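Glutathione reductase (Bartonella henselae, PDB 3O0H) probably catalyses the NADPH-dependent reduction of glutathione disulfide to glutathione, using bound FAD and a redox-active disulfide. Local coordinates at residues 86-89 with 94-97; 137-140 with 144-147; 224-229 with 236-241; 437-442 with 450-455. All coordinates share one frame; numbering follows the deposited sequence.

Interaction 1: residues 86-89 with 94-97; sequences SKSI and KYAD
Tyr95 lies against the end of helix 69-88, meeting Ser86, Ser88 and the following Ile89, and it supplies most of the contact from the 94-97 side. The ring meets the three residues obliquely, and each part has its own neighbour. Ile89 crosses the tyrosine at about a right angle, so that its CG1 methylene rests against the ring, 3.8 Å from CE1 of Tyr95. Beside this apolar touch, Ser88 OG sits 3.7 Å from the same Tyr95 CE1; the hydroxyl bonds to the carbonyl of Phe85, one turn back. Farther out, the phenol oxygen reaches the backbone of Ser86, where Tyr95 OH is 3.2 Å from CA of Ser86. The amide N of Ser86 is nearly as near, but the angle is too poor for a hydrogen bond. With chi1 at 54°, the tyrosine ring is tucked between its own backbone N and carbonyl carbon, which swings it back toward the helix while the chain at 94-97 runs past. Ser86 turns its hydroxyl the other way, to the carbonyl of Gln83. The ring also meets that of Phe85 of the second subunit, their planes at about 50°, and Lys94 pairs with an antiparallel strand of that subunit. A tyrosine packed on a helix end, next to a strand residue that carries a beta ladder into the second subunit, places this contact at the dimer interface.

Interaction 2: residues 137-140 with 144-147; sequences VFVD and LELS
Phe138 and Leu144 both carry CG anti to the carbonyl carbon (chi1 -69° and -60°), and this sets the two side chains side by side, pointing the same way, on one face of a beta hairpin made by strands 136-138 and 143-146. They are its antiparallel non-hydrogen-bonded pair. CD1 of Leu144 lies over a face of the phenyl ring in a CH-pi contact, 3.9 Å from the centroid of Phe138 and offset toward the rim. Here the pair packs on Ile32 and Ile158, from two strands of the parallel sheet beneath. Val137 and Glu145 form the hydrogen-bonded pair, and their side chains share the other face, that of Val137 about 5 Å from the bound FAD. Val137 N gives to Glu145 O at 3.0 Å, and Glu145 N to Val137 O at 2.8 Å. The latter oxygen also receives a CA-H...O contact from Leu144. The chain then turns a corner at Val139, whose side chain heads back toward the second strand. The Glu145 chain is extended, and its OE2 forms a salt bridge with Arg152 of the third strand. Val139 crosses its aliphatic part at a slant, with CG2 3.6 Å from CB of Glu145.

Interaction 3: residues 224-229 with 236-241; sequences DLILRN and QLLNDA
Gln236 opens the contact, meeting Leu225 at about a right angle, with its OE1 4.1 Å from CD2 of Leu225; OE1 also has a weak hydrogen bond with Tyr232 OH. The amide gets there because the chain bends at chi2 (73°). Its NE2 donates to Asp240 OD1 at 2.7 Å, one turn further on. Next, Leu238 is met by two loop residues: its CD2 lies 3.7 Å from CD1 of Ile226 and 3.6 Å from CD1 of Leu227, and it crosses each at roughly a right angle. Asn239 follows, CB sitting 3.7 Å from CD1 of Leu225. Its ND2 donates to Asp240 OD1, and its OD1 bonds to the hydroxyl of Tyr251, which also bonds to Ile226 N. Asp240 does not touch the loop; its OD1 takes the Gln236 bond on the syn side, well out of the carboxylate plane (33°), and the Asn239 bond on the anti side, closer to it. Loop and helix 232-245 belong to a Rossmann-like unit, probably the NADPH-binding one, where the Leu227 backbone bonds to Gly199 after strand 193-197. Val204 of helix 201-212 and Ile371 of strand 371-375 both pack against Leu227 and Leu238.

Interaction 4: residues 437-442 with 450-455; sequences QLIGIS and DIFDKT
Phe452 reaches across from helix 449-454 and touches helix 432-444 with the far end of its ring, at two residues one turn apart. Its CZ is 3.9 Å from CB of Ser442, approached obliquely, and 4.4 Å from CG2 of Ile439, which comes to the ring edge near its plane. No hydrogen bond joins the two segments, so the contact is a small apolar one made by the ring with a serine methylene and an isoleucine methyl. Even at the nearest pair, Ser442 and Phe452, the CA atoms are 8.9 Å apart, and the length of the phenylalanine spans the gap. The ring leaves its helix with CG anti to the carbonyl carbon (chi1 -80°), from a CB already directed at the other segment.

Ser442 meets the ring with CB, while its OG is hydrogen-bonded to OG of Ser442 of the second subunit. The contact therefore lies directly behind a point where the two copies of this helix meet. Another link to that subunit comes from Gln437, whose amide bonds to backbone atoms of Val458 and Met456 of the second subunit. In the other helix, Thr455 OG1 donates to Ile451 O at 2.9 Å, folding the threonine side chain back over the last turn. Both helices meet strand 422-428 of the antiparallel sheet of the dimerisation domain, Ile439 packing on Ala425 and Phe452 on Val422.

In the fold
From the N terminus, the four contacts follow one another in series, and none nests in or crosses another. Interaction 1 closes the short link between the end of helix 69-88 and the chain just after strand 93-94, at the subunit interface. Interaction 2, on the opposite side of the chain's centre and about 58 Å away between centres, closes a hairpin next to the parallel sheet of the FAD-binding part. Interaction 3 folds the loop after strand 216-220 onto helix 232-245, in the second Rossmann-like unit, probably the NADPH-binding one. Interaction 4 closes the turn between two helices of the dimerisation domain. Interactions 1 and 4 both touch the second subunit, at places about 37 Å apart between centres.

Interaction 1: residues 86-89 with 94-97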
loop_
_atom_site.group_PDB
_atom_site.type_symbol
_atom_site.label_atom_id
_atom_site.label_comp_id
_atom_site.label_asym_id
_atom_site.label_seq_id
_atom_site.Cartn_x
_atom_site.Cartn_y
_atom_site.Cartn_z
ATOM N N SER B 86 2.058 -8.411 19.056
ATOM C CA SER B 86 0.847 -8.728 19.796
ATOM C C SER B 86 -0.270 -9.184 18.833
ATOM O O SER B 86 -1.079 -10.013 19.192
ATOM C CB SER B 86 0.430 -7.561 20.701
ATOM O OG SER B 86 -0.238 -6.563 19.985
ATOM N N LYS B 87 -0.252 -8.716 17.586
ATOM C CA LYS B 87 -1.174 -9.238 16.586
ATOM C C LYS B 87 -0.900 -10.686 16.154
ATOM O O LYS B 87 -1.788 -11.337 15.604
ATOM C CB LYS B 87 -1.222 -8.345 15.351
ATOM C CG LYS B 87 -1.823 -6.954 15.676
ATOM C CD LYS B 87 -1.916 -6.103 14.448
ATOM C CE LYS B 87 -1.917 -4.633 14.802
ATOM N NZ LYS B 87 -1.252 -3.871 13.735
ATOM N N SER B 88 0.305 -11.180 16.382
ATOM C CA SER B 88 0.654 -12.517 15.934
ATOM C C SER B 88 0.000 -13.595 16.777
ATOM O O SER B 88 -0.154 -14.712 16.311
ATOM C CB SER B 88 2.181 -12.705 15.975
ATOM O OG SER B 88 2.592 -12.955 17.301
ATOM N N ILE B 89 -0.393 -13.265 18.009
ATOM C CA ILE B 89 -1.021 -14.229 18.929
ATOM C C ILE B 89 -2.300 -14.864 18.354
ATOM O O ILE B 89 -2.505 -16.079 18.430
ATOM C CB ILE B 89 -1.284 -13.596 20.341
ATOM C CG1 ILE B 89 0.063 -13.077 20.910
ATOM C CG2 ILE B 89 -1.913 -14.625 21.299
ATOM C CD1 ILE B 89 -0.013 -12.477 22.259
ATOM N N LYS B 94 3.365 -17.534 19.765
ATOM C CA LYS B 94 3.702 -17.053 21.094
ATOM C C LYS B 94 5.156 -16.589 21.048
ATOM O O LYS B 94 5.918 -17.003 20.189
ATOM C CB LYS B 94 3.504 -18.163 22.135
ATOM C CG LYS B 94 4.427 -19.364 21.979
ATOM C CD LYS B 94 4.065 -20.569 22.890
ATOM C CE LYS B 94 5.135 -21.682 22.837
ATOM N NZ LYS B 94 4.753 -22.982 23.515
ATOM N N TYR B 95 5.552 -15.784 22.008
ATOM C CA TYR B 95 6.905 -15.186 22.013
ATOM C C TYR B 95 7.161 -14.642 23.430
ATOM O O TYR B 95 6.226 -14.461 24.210
ATOM C CB TYR B 95 7.034 -14.074 20.963
ATOM C CG TYR B 95 5.981 -13.014 21.105
ATOM C CD1 TYR B 95 4.725 -13.194 20.579
ATOM C CD2 TYR B 95 6.237 -11.847 21.801
ATOM C CE1 TYR B 95 3.752 -12.241 20.742
ATOM C CE2 TYR B 95 5.276 -10.902 21.989
ATOM C CZ TYR B 95 4.031 -11.101 21.445
ATOM O OH TYR B 95 3.076 -10.163 21.610
ATOM N N ALA B 96 8.430 -14.400 23.726
ATOM C CA ALA B 96 8.855 -13.819 24.983
ATOM C C ALA B 96 8.552 -12.348 25.007
ATOM O O ALA B 96 8.553 -11.687 23.982
ATOM C CB ALA B 96 10.354 -14.055 25.208
ATOM N N ASP B 97 8.319 -11.828 26.209
ATOM C CA ASP B 97 8.026 -10.424 26.393
ATOM C C ASP B 97 9.127 -9.628 25.689
ATOM O O ASP B 97 10.290 -9.833 25.979
ATOM C CB ASP B 97 7.998 -10.032 27.876
ATOM C CG ASP B 97 7.119 -8.806 28.131
ATOM O OD1 ASP B 97 6.276 -8.464 27.266
ATOM O OD2 ASP B 97 7.269 -8.187 29.199
#

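Interaction 2: residues 137-140 with 144-147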
loop_
_atom_site.group_PDB
_atom_site.type_symbol
_atom_site.label_atom_id
_atom_site.label_comp_id
_atom_site.label_asym_id
_atom_site.label_seq_id
_atom_site.Cartn_x
_atom_site.Cartn_y
_atom_site.Cartn_z
ATOM N N VAL B 137 27.983 32.754 3.366
ATOM C CA VAL B 137 27.151 33.942 3.455
ATOM C C VAL B 137 27.484 34.876 2.298
ATOM O O VAL B 137 28.596 34.859 1.769
ATOM C CB VAL B 137 27.325 34.673 4.802
ATOM C CG1 VAL B 137 27.170 33.703 5.964
ATOM C CG2 VAL B 137 28.674 35.396 4.917
ATOM N N PHE B 138 26.530 35.712 1.910
ATOM C CA PHE B 138 26.787 36.707 0.850
ATOM C C PHE B 138 27.651 37.837 1.371
ATOM O O PHE B 138 27.456 38.330 2.488
ATOM C CB PHE B 138 25.492 37.325 0.305
ATOM C CG PHE B 138 24.627 36.373 -0.497
ATOM C CD1 PHE B 138 23.697 35.571 0.121
ATOM C CD2 PHE B 138 24.712 36.339 -1.878
ATOM C CE1 PHE B 138 22.888 34.711 -0.628
ATOM C CE2 PHE B 138 23.911 35.516 -2.631
ATOM C CZ PHE B 138 22.994 34.706 -2.011
ATOM N N VAL B 139 28.594 38.254 0.528
ATOM C CA VAL B 139 29.357 39.472 0.706
ATOM C C VAL B 139 28.762 40.597 -0.177
ATOM O O VAL B 139 28.705 41.740 0.223
ATOM C CB VAL B 139 30.822 39.249 0.246
ATOM C CG1 VAL B 139 31.571 40.581 0.144
ATOM C CG2 VAL B 139 31.512 38.307 1.194
ATOM N N ASP B 140 28.389 40.228 -1.388
ATOM C CA ASP B 140 27.694 41.068 -2.358
ATOM C C ASP B 140 26.909 40.164 -3.346
ATOM O O ASP B 140 26.752 38.988 -3.107
ATOM C CB ASP B 140 28.648 42.031 -3.078
ATOM C CG ASP B 140 29.606 41.354 -4.031
ATOM O OD1 ASP B 140 29.413 40.181 -4.404
ATOM O OD2 ASP B 140 30.607 42.037 -4.402
ATOM N N LEU B 144 30.456 35.073 -2.233
ATOM C CA LEU B 144 30.174 34.447 -0.972
ATOM C C LEU B 144 31.434 34.386 -0.145
ATOM O O LEU B 144 32.542 34.313 -0.708
ATOM C CB LEU B 144 29.684 33.035 -1.178
ATOM C CG LEU B 144 28.413 32.816 -1.986
ATOM C CD1 LEU B 144 27.312 33.812 -1.568
ATOM C CD2 LEU B 144 28.689 32.806 -3.546
ATOM N N GLU B 145 31.256 34.389 1.174
ATOM C CA GLU B 145 32.331 34.156 2.095
ATOM C C GLU B 145 32.096 32.880 2.881
ATOM O O GLU B 145 30.977 32.609 3.327
ATOM C CB GLU B 145 32.500 35.351 3.023
ATOM C CG GLU B 145 33.709 35.221 3.953
ATOM C CD GLU B 145 33.996 36.484 4.782
ATOM O OE1 GLU B 145 34.182 36.353 5.981
ATOM O OE2 GLU B 145 34.100 37.594 4.236
ATOM N N LEU B 146 33.144 32.062 2.983
ATOM C CA LEU B 146 33.083 30.819 3.737
ATOM C C LEU B 146 33.433 31.165 5.173
ATOM O O LEU B 146 34.531 31.653 5.458
ATOM C CB LEU B 146 34.038 29.746 3.158
ATOM C CG LEU B 146 33.794 29.365 1.699
ATOM C CD1 LEU B 146 34.822 28.333 1.237
ATOM C CD2 LEU B 146 32.405 28.844 1.481
ATOM N N SER B 147 32.482 30.952 6.083
ATOM C CA SER B 147 32.688 31.219 7.509
ATOM C C SER B 147 33.934 30.598 8.131
ATOM O O SER B 147 34.599 31.246 8.894
ATOM C CB SER B 147 31.437 30.828 8.326
ATOM O OG SER B 147 30.287 31.522 7.811
#

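Interaction 3: residues 224-229 with 236-241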
loop_
_atom_site.group_PDB
_atom_site.type_symbol
_atom_site.label_atom_id
_atom_site.label_comp_id
_atom_site.label_asym_id
_atom_site.label_seq_id
_atom_site.Cartn_x
_atom_site.Cartn_y
_atom_site.Cartn_z
ATOM N N ASP B 224 -7.454 23.095 20.188
ATOM C CA ASP B 224 -8.472 22.184 20.659
ATOM C C ASP B 224 -8.296 20.747 20.181
ATOM O O ASP B 224 -8.897 19.854 20.758
ATOM C CB ASP B 224 -9.868 22.680 20.253
ATOM C CG ASP B 224 -10.109 22.625 18.728
ATOM O OD1 ASP B 224 -9.148 22.835 17.945
ATOM O OD2 ASP B 224 -11.266 22.367 18.314
ATOM N N LEU B 225 -7.518 20.529 19.116
ATOM C CA LEU B 225 -7.341 19.180 18.511
ATOM C C LEU B 225 -6.093 19.144 17.647
ATOM O O LEU B 225 -5.821 20.096 16.922
ATOM C CB LEU B 225 -8.595 18.818 17.665
ATOM C CG LEU B 225 -8.781 17.430 17.042
ATOM C CD1 LEU B 225 -8.825 16.278 18.073
ATOM C CD2 LEU B 225 -10.093 17.459 16.175
ATOM N N ILE B 226 -5.327 18.071 17.762
ATOM C CA ILE B 226 -4.127 17.881 16.988
ATOM C C ILE B 226 -4.353 18.020 15.472
ATOM O O ILE B 226 -5.522 17.995 15.000
ATOM C CB ILE B 226 -3.433 16.540 17.293
ATOM C CG1 ILE B 226 -4.387 15.337 17.012
ATOM C CG2 ILE B 226 -2.792 16.604 18.748
ATOM C CD1 ILE B 226 -3.653 13.954 16.984
ATOM N N LEU B 227 -3.236 18.251 14.756
ATOM C CA LEU B 227 -3.216 18.350 13.285
ATOM C C LEU B 227 -4.223 19.332 12.680
ATOM O O LEU B 227 -5.082 19.002 11.838
ATOM C CB LEU B 227 -3.358 16.944 12.684
ATOM C CG LEU B 227 -2.270 15.948 13.057
ATOM C CD1 LEU B 227 -2.531 14.591 12.448
ATOM C CD2 LEU B 227 -0.929 16.468 12.598
ATOM N N ARG B 228 -4.102 20.597 13.098
ATOM C CA ARG B 228 -4.826 21.696 12.495
ATOM C C ARG B 228 -4.588 21.628 10.974
ATOM O O ARG B 228 -3.503 21.288 10.562
ATOM C CB ARG B 228 -4.217 23.012 12.998
ATOM C CG ARG B 228 -5.172 24.008 13.560
ATOM C CD ARG B 228 -4.443 25.316 13.889
ATOM N NE ARG B 228 -3.517 25.229 15.036
ATOM C CZ ARG B 228 -3.768 25.672 16.284
ATOM N NH1 ARG B 228 -4.948 26.197 16.616
ATOM N NH2 ARG B 228 -2.822 25.590 17.223
ATOM N N ASN B 229 -5.597 21.918 10.177
ATOM C CA ASN B 229 -5.509 21.944 8.684
ATOM C C ASN B 229 -5.584 20.577 7.957
ATOM O O ASN B 229 -5.579 20.527 6.702
ATOM C CB ASN B 229 -4.266 22.717 8.191
ATOM C CG ASN B 229 -4.248 24.152 8.689
ATOM O OD1 ASN B 229 -3.274 24.595 9.280
ATOM N ND2 ASN B 229 -5.328 24.861 8.466
ATOM N N GLN B 236 -9.553 13.639 14.438
ATOM C CA GLN B 236 -10.311 13.085 15.549
ATOM C C GLN B 236 -9.954 11.631 15.742
ATOM O O GLN B 236 -9.708 11.214 16.871
ATOM C CB GLN B 236 -11.808 13.262 15.351
ATOM C CG GLN B 236 -12.641 12.786 16.569
ATOM C CD GLN B 236 -12.505 13.761 17.710
ATOM O OE1 GLN B 236 -12.937 14.907 17.587
ATOM N NE2 GLN B 236 -11.839 13.338 18.816
ATOM N N LEU B 237 -9.911 10.858 14.654
ATOM C CA LEU B 237 -9.608 9.421 14.792
ATOM C C LEU B 237 -8.223 9.198 15.372
ATOM O O LEU B 237 -8.026 8.266 16.199
ATOM C CB LEU B 237 -9.748 8.677 13.465
ATOM C CG LEU B 237 -11.150 8.535 12.881
ATOM C CD1 LEU B 237 -11.095 8.121 11.364
ATOM C CD2 LEU B 237 -11.915 7.526 13.675
ATOM N N LEU B 238 -7.243 10.005 14.940
ATOM C CA LEU B 238 -5.891 9.858 15.488
ATOM C C LEU B 238 -5.874 10.209 16.985
ATOM O O LEU B 238 -5.358 9.439 17.818
ATOM C CB LEU B 238 -4.851 10.698 14.732
ATOM C CG LEU B 238 -3.434 10.626 15.295
ATOM C CD1 LEU B 238 -2.913 9.179 15.333
ATOM C CD2 LEU B 238 -2.449 11.544 14.450
ATOM N N ASN B 239 -6.477 11.344 17.320
ATOM C CA ASN B 239 -6.524 11.780 18.722
ATOM C C ASN B 239 -7.059 10.650 19.576
ATOM O O ASN B 239 -6.490 10.317 20.598
ATOM C CB ASN B 239 -7.446 12.985 18.891
ATOM C CG ASN B 239 -7.657 13.338 20.355
ATOM O OD1 ASN B 239 -6.833 14.033 20.952
ATOM N ND2 ASN B 239 -8.741 12.838 20.934
ATOM N N ASP B 240 -8.177 10.067 19.142
ATOM C CA ASP B 240 -8.867 9.103 19.949
ATOM C C ASP B 240 -8.052 7.789 20.084
ATOM O O ASP B 240 -8.052 7.142 21.138
ATOM C CB ASP B 240 -10.249 8.842 19.397
ATOM C CG ASP B 240 -11.158 10.061 19.441
ATOM O OD1 ASP B 240 -10.867 11.098 20.065
ATOM O OD2 ASP B 240 -12.235 9.934 18.845
ATOM N N ALA B 241 -7.354 7.388 19.030
ATOM C CA ALA B 241 -6.517 6.185 19.107
ATOM C C ALA B 241 -5.311 6.403 20.040
ATOM O O ALA B 241 -4.837 5.457 20.724
ATOM C CB ALA B 241 -6.044 5.787 17.701
#

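Interaction 4: residues 437-442 with 450-455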
loop_
_atom_site.group_PDB
_atom_site.type_symbol
_atom_site.label_atom_id
_atom_site.label_comp_id
_atom_site.label_asym_id
_atom_site.label_seq_id
_atom_site.Cartn_x
_atom_site.Cartn_y
_atom_site.Cartn_z
ATOM N N GLN B 437 -0.632 8.154 -1.632
ATOM C CA GLN B 437 0.233 8.442 -2.781
ATOM C C GLN B 437 -0.427 7.976 -4.080
ATOM O O GLN B 437 -0.425 8.678 -5.113
ATOM C CB GLN B 437 1.581 7.729 -2.649
ATOM C CG GLN B 437 2.448 7.709 -3.946
ATOM C CD GLN B 437 3.086 9.075 -4.226
ATOM O OE1 GLN B 437 4.251 9.294 -3.939
ATOM N NE2 GLN B 437 2.294 10.004 -4.756
ATOM N N LEU B 438 -0.977 6.768 -4.038
ATOM C CA LEU B 438 -1.510 6.130 -5.221
ATOM C C LEU B 438 -2.830 6.716 -5.638
ATOM O O LEU B 438 -3.068 6.938 -6.819
ATOM C CB LEU B 438 -1.604 4.597 -5.001
ATOM C CG LEU B 438 -0.201 3.999 -4.782
ATOM C CD1 LEU B 438 -0.320 2.637 -4.208
ATOM C CD2 LEU B 438 0.576 4.008 -6.082
ATOM N N ILE B 439 -3.712 6.966 -4.688
ATOM C CA ILE B 439 -4.954 7.678 -4.983
ATOM C C ILE B 439 -4.633 9.079 -5.567
ATOM O O ILE B 439 -5.354 9.616 -6.423
ATOM C CB ILE B 439 -5.798 7.793 -3.701
ATOM C CG1 ILE B 439 -6.181 6.411 -3.161
ATOM C CG2 ILE B 439 -7.070 8.564 -3.932
ATOM C CD1 ILE B 439 -7.014 6.499 -1.868
ATOM N N GLY B 440 -3.510 9.659 -5.126
ATOM C CA GLY B 440 -3.120 10.969 -5.542
ATOM C C GLY B 440 -2.869 11.071 -7.057
ATOM O O GLY B 440 -3.088 12.105 -7.682
ATOM N N ILE B 441 -2.423 9.975 -7.647
ATOM C CA ILE B 441 -2.244 9.910 -9.087
ATOM C C ILE B 441 -3.611 10.029 -9.781
ATOM O O ILE B 441 -3.756 10.806 -10.736
ATOM C CB ILE B 441 -1.586 8.577 -9.479
ATOM C CG1 ILE B 441 -0.173 8.470 -8.840
ATOM C CG2 ILE B 441 -1.498 8.419 -11.029
ATOM C CD1 ILE B 441 0.391 7.048 -9.006
ATOM N N SER B 442 -4.601 9.292 -9.277
ATOM C CA SER B 442 -5.941 9.353 -9.814
ATOM C C SER B 442 -6.541 10.751 -9.666
ATOM O O SER B 442 -7.147 11.257 -10.606
ATOM C CB SER B 442 -6.802 8.283 -9.160
ATOM O OG SER B 442 -6.279 6.993 -9.503
ATOM N N ASP B 450 -17.118 7.756 -10.860
ATOM C CA ASP B 450 -17.553 6.675 -11.728
ATOM C C ASP B 450 -16.430 5.747 -12.176
ATOM O O ASP B 450 -16.648 4.562 -12.350
ATOM C CB ASP B 450 -18.298 7.250 -12.943
ATOM C CG ASP B 450 -19.511 8.005 -12.519
ATOM O OD1 ASP B 450 -20.483 7.317 -12.161
ATOM O OD2 ASP B 450 -19.459 9.271 -12.456
ATOM N N ILE B 451 -15.238 6.272 -12.362
ATOM C CA ILE B 451 -14.108 5.461 -12.802
ATOM C C ILE B 451 -13.600 4.611 -11.638
ATOM O O ILE B 451 -13.206 3.451 -11.841
ATOM C CB ILE B 451 -12.934 6.313 -13.308
ATOM C CG1 ILE B 451 -13.318 7.129 -14.567
ATOM C CG2 ILE B 451 -11.659 5.425 -13.541
ATOM C CD1 ILE B 451 -13.923 6.374 -15.703
ATOM N N PHE B 452 -13.592 5.177 -10.428
ATOM C CA PHE B 452 -13.296 4.391 -9.231
ATOM C C PHE B 452 -14.239 3.194 -9.159
ATOM O O PHE B 452 -13.805 2.050 -8.932
ATOM C CB PHE B 452 -13.445 5.233 -7.944
ATOM C CG PHE B 452 -12.266 6.139 -7.637
ATOM C CD1 PHE B 452 -11.974 7.248 -8.419
ATOM C CD2 PHE B 452 -11.480 5.915 -6.517
ATOM C CE1 PHE B 452 -10.902 8.105 -8.125
ATOM C CE2 PHE B 452 -10.375 6.770 -6.221
ATOM C CZ PHE B 452 -10.093 7.862 -7.026
ATOM N N ASP B 453 -15.543 3.446 -9.327
ATOM C CA ASP B 453 -16.543 2.384 -9.196
ATOM C C ASP B 453 -16.420 1.321 -10.290
ATOM O O ASP B 453 -16.833 0.178 -10.097
ATOM C CB ASP B 453 -17.956 2.958 -9.263
ATOM C CG ASP B 453 -18.311 3.814 -8.083
ATOM O OD1 ASP B 453 -17.518 3.923 -7.135
ATOM O OD2 ASP B 453 -19.420 4.372 -8.111
ATOM N N LYS B 454 -15.923 1.725 -11.459
ATOM C CA LYS B 454 -15.789 0.828 -12.607
ATOM C C LYS B 454 -14.551 -0.073 -12.462
ATOM O O LYS B 454 -14.404 -1.071 -13.159
ATOM C CB LYS B 454 -15.636 1.661 -13.899
ATOM C CG LYS B 454 -16.122 1.017 -15.153
ATOM C CD LYS B 454 -16.229 2.029 -16.342
ATOM C CE LYS B 454 -14.898 2.712 -16.682
ATOM N NZ LYS B 454 -14.852 3.390 -18.057
ATOM N N THR B 455 -13.655 0.300 -11.580
ATOM C CA THR B 455 -12.409 -0.447 -11.402
ATOM C C THR B 455 -12.703 -1.747 -10.666
ATOM O O THR B 455 -13.283 -1.736 -9.567
ATOM C CB THR B 455 -11.382 0.394 -10.651
ATOM O OG1 THR B 455 -11.080 1.600 -11.407
ATOM C CG2 THR B 455 -10.094 -0.450 -10.375
#